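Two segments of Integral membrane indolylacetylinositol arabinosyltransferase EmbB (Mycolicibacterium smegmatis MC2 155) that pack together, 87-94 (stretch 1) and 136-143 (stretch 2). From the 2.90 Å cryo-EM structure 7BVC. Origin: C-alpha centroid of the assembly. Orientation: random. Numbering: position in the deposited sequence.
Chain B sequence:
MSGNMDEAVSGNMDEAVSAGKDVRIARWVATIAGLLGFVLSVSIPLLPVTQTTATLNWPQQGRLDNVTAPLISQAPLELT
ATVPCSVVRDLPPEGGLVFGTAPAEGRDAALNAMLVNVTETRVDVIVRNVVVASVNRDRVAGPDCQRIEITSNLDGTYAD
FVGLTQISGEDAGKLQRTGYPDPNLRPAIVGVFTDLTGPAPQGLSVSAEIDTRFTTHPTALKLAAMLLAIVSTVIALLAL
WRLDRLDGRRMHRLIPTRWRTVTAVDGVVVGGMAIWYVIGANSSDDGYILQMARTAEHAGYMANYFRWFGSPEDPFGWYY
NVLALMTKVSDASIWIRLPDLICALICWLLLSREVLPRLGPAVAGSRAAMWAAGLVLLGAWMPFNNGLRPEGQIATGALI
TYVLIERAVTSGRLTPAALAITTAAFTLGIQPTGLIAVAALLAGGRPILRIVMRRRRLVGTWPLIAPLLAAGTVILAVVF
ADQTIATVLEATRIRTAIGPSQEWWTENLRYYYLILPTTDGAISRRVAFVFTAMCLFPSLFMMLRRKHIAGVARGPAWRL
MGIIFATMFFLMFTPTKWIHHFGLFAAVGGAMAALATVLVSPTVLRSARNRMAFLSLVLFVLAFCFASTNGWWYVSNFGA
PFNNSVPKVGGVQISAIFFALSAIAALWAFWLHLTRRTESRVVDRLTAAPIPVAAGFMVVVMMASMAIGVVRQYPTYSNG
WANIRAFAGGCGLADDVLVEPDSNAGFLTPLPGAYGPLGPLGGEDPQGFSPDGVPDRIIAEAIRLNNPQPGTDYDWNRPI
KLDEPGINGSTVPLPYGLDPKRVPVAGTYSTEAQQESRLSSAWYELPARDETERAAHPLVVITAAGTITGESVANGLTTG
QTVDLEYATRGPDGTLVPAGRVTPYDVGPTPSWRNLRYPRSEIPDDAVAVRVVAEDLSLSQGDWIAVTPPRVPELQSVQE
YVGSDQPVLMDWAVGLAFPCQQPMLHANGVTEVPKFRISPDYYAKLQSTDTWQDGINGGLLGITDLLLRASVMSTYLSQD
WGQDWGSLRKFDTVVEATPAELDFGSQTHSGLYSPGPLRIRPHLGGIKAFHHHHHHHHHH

Stretch 1, residues 87-94: VVRDLPPE
Stretch 2 136-143: NRDRVAGP

Two arginines, one from each stretch, reach across to backbone carbonyls of the other, and a valine between them fills the middle of the contact. Stretch 1 has no regular helix or strand. Val88 and Arg89 have phi/psi of -67/-36° and -80/11°, Asp90 is at -113/-28°, and a weak hydrogen bond from Asp90 N to Val87 O (3.3 Å) closes the turn. Leu91 and Pro92 then extend the chain at -63/155° and -62/163°, before Pro93 returns to -51/-39°. Stretch 2 starts with an extended Asn136 (-71/147°) at the N-cap position, without a side-chain capping bond, and enters a short helix that begins at Arg137 and includes Val140. Ala141 N donates to Arg137 O at 2.9 Å; Gly142 turns extended at -67/162°. The backbones come nearest at Arg89 and Ala141, with 6.1 Å between their CA atoms. The chains run in roughly opposite directions: Arg89 meets the later Ala141, Pro93 the earlier Arg137.

Val88 is the buried apolar centre. Its CB points toward stretch 2, and with chi1 at 162° (t) its CG2 lies 4.1 Å from CG1 of Val140, itself t at 175°. Val88 CG1 sits 3.3 Å from Arg137 NE, so the branched side chain meets both a valine and an arginine.

Arg89 leaves its backbone sideways and bends back to stretch 2. Chi1 is p (68°), chi2 t (-173°), chi3 p (77°) and chi4 -100°: a straight middle with a turn at each end. The guanidinium thereby presents its edge to Ala141 O, which accepts from both Arg89 NH1 (2.9 Å) and Arg89 NH2 (3.0 Å). The N-H...O angles, 143° and 141°, are what a carbonyl shared between two nitrogens should give. Gly142 O is also near the guanidinium plane, 3.7 Å from Arg89 NH2, without a hydrogen bond. Ala141 CB, set sideways, comes no nearer to stretch 1 than 4.6 Å, at Arg89 NH1.

Arg137 also starts sideways, with chi1 t (161°), chi2 p (82°), chi3 t (166°) and chi4 -83°. The bend at chi2 and the extended chi3 carry its end to the proline segment, where Arg137 NH1 makes a weak but nearly straight hydrogen bond to Pro93 O (3.3 Å, 173°); the position of NH1 is less certain. Both prolines direct CB away, and their carbonyls, rather than their rings, meet the arginine.

The contact buries 342 Å² in all, with Arg137 and Val88 contributing most. Long side chains supply donors to backbone oxygens, while a compact valine pair packs between the stretches.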

# COMPACT_ATOMS: atom_id res chain seq x y z
N VAL B 87 15.07 -21.89 -52.44
CA VAL B 87 15.66 -20.63 -52.00
C VAL B 87 16.74 -20.84 -50.96
O VAL B 87 17.51 -19.90 -50.69
CB VAL B 87 14.58 -19.67 -51.45
CG1 VAL B 87 13.49 -19.45 -52.49
CG2 VAL B 87 14.00 -20.19 -50.16
N VAL B 88 16.83 -22.03 -50.36
CA VAL B 88 17.91 -22.32 -49.43
C VAL B 88 19.25 -22.35 -50.15
O VAL B 88 20.28 -21.92 -49.61
CB VAL B 88 17.62 -23.64 -48.69
CG1 VAL B 88 18.88 -24.20 -48.05
CG2 VAL B 88 16.54 -23.43 -47.65
N ARG B 89 19.27 -22.84 -51.39
CA ARG B 89 20.49 -22.93 -52.18
C ARG B 89 20.89 -21.61 -52.82
O ARG B 89 21.78 -21.60 -53.69
CB ARG B 89 20.32 -24.01 -53.26
CG ARG B 89 19.32 -23.65 -54.35
CD ARG B 89 19.08 -24.81 -55.29
NE ARG B 89 18.20 -25.82 -54.71
CZ ARG B 89 18.63 -26.95 -54.15
NH1 ARG B 89 19.92 -27.23 -54.11
NH2 ARG B 89 17.75 -27.81 -53.64
N ASP B 90 20.27 -20.50 -52.42
CA ASP B 90 20.65 -19.18 -52.90
C ASP B 90 21.24 -18.29 -51.82
O ASP B 90 22.03 -17.40 -52.14
CB ASP B 90 19.43 -18.47 -53.52
CG ASP B 90 19.08 -19.00 -54.89
OD1 ASP B 90 18.50 -18.24 -55.69
OD2 ASP B 90 19.40 -20.17 -55.17
N LEU B 91 20.87 -18.50 -50.56
CA LEU B 91 21.49 -17.76 -49.47
C LEU B 91 22.98 -18.09 -49.39
O LEU B 91 23.41 -19.16 -49.82
CB LEU B 91 20.81 -18.10 -48.14
CG LEU B 91 19.47 -17.42 -47.85
CD1 LEU B 91 18.77 -18.11 -46.69
CD2 LEU B 91 19.70 -15.95 -47.53
N PRO B 92 23.78 -17.18 -48.84
CA PRO B 92 25.20 -17.50 -48.60
C PRO B 92 25.32 -18.65 -47.62
O PRO B 92 24.35 -18.99 -46.93
CB PRO B 92 25.75 -16.19 -48.00
CG PRO B 92 24.56 -15.48 -47.47
CD PRO B 92 23.45 -15.81 -48.42
N PRO B 93 26.50 -19.29 -47.54
CA PRO B 93 26.66 -20.40 -46.58
C PRO B 93 26.24 -20.05 -45.17
O PRO B 93 25.64 -20.89 -44.48
CB PRO B 93 28.16 -20.70 -46.67
CG PRO B 93 28.53 -20.31 -48.06
CD PRO B 93 27.69 -19.10 -48.39
N GLU B 94 26.52 -18.83 -44.71
CA GLU B 94 26.08 -18.41 -43.38
C GLU B 94 24.57 -18.19 -43.31
O GLU B 94 24.01 -18.19 -42.21
CB GLU B 94 26.81 -17.13 -42.96
CG GLU B 94 28.32 -17.22 -43.09
CD GLU B 94 28.82 -16.69 -44.42
OE1 GLU B 94 28.14 -16.90 -45.44
OE2 GLU B 94 29.91 -16.07 -44.44
N ASN B 136 18.28 -30.58 -40.80
CA ASN B 136 19.64 -30.37 -41.27
C ASN B 136 19.64 -29.69 -42.64
O ASN B 136 18.76 -29.92 -43.47
CB ASN B 136 20.41 -31.69 -41.34
CG ASN B 136 20.79 -32.20 -39.96
OD1 ASN B 136 21.21 -31.43 -39.10
ND2 ASN B 136 20.66 -33.51 -39.75
N ARG B 137 20.67 -28.87 -42.87
CA ARG B 137 20.66 -27.95 -44.01
C ARG B 137 20.74 -28.68 -45.34
O ARG B 137 19.87 -28.53 -46.21
CB ARG B 137 21.82 -26.96 -43.87
CG ARG B 137 22.20 -26.25 -45.15
CD ARG B 137 21.29 -25.07 -45.42
NE ARG B 137 21.82 -24.19 -46.45
CZ ARG B 137 22.73 -23.24 -46.22
NH1 ARG B 137 23.20 -23.06 -45.00
NH2 ARG B 137 23.15 -22.48 -47.22
N ASP B 138 21.79 -29.49 -45.53
CA ASP B 138 22.01 -30.12 -46.83
C ASP B 138 20.95 -31.15 -47.19
O ASP B 138 20.90 -31.57 -48.35
CB ASP B 138 23.40 -30.77 -46.86
CG ASP B 138 23.68 -31.64 -45.65
OD1 ASP B 138 22.82 -32.47 -45.30
OD2 ASP B 138 24.76 -31.49 -45.05
N ARG B 139 20.10 -31.55 -46.24
CA ARG B 139 18.99 -32.43 -46.59
C ARG B 139 17.91 -31.66 -47.34
O ARG B 139 17.38 -32.14 -48.35
CB ARG B 139 18.41 -33.08 -45.33
CG ARG B 139 17.45 -34.21 -45.61
CD ARG B 139 17.59 -35.31 -44.58
NE ARG B 139 17.39 -34.82 -43.22
CZ ARG B 139 16.29 -35.03 -42.50
NH1 ARG B 139 15.30 -35.74 -43.01
NH2 ARG B 139 16.19 -34.54 -41.28
N VAL B 140 17.56 -30.46 -46.86
CA VAL B 140 16.68 -29.59 -47.63
C VAL B 140 17.36 -29.15 -48.92
O VAL B 140 16.72 -29.05 -49.97
CB VAL B 140 16.25 -28.37 -46.78
CG1 VAL B 140 15.43 -27.40 -47.61
CG2 VAL B 140 15.46 -28.83 -45.57
N ALA B 141 18.66 -28.90 -48.86
CA ALA B 141 19.41 -28.56 -50.06
C ALA B 141 19.46 -29.70 -51.06
O ALA B 141 19.77 -29.48 -52.23
CB ALA B 141 20.83 -28.12 -49.70
N GLY B 142 19.16 -30.93 -50.62
CA GLY B 142 19.13 -32.07 -51.50
C GLY B 142 18.01 -31.98 -52.52
O GLY B 142 17.05 -31.22 -52.35
N PRO B 143 18.10 -32.77 -53.59
CA PRO B 143 17.10 -32.69 -54.66
C PRO B 143 15.85 -33.52 -54.40
O PRO B 143 15.39 -34.25 -55.29
CB PRO B 143 17.86 -33.19 -55.89
CG PRO B 143 18.85 -34.16 -55.33
CD PRO B 143 19.20 -33.69 -53.94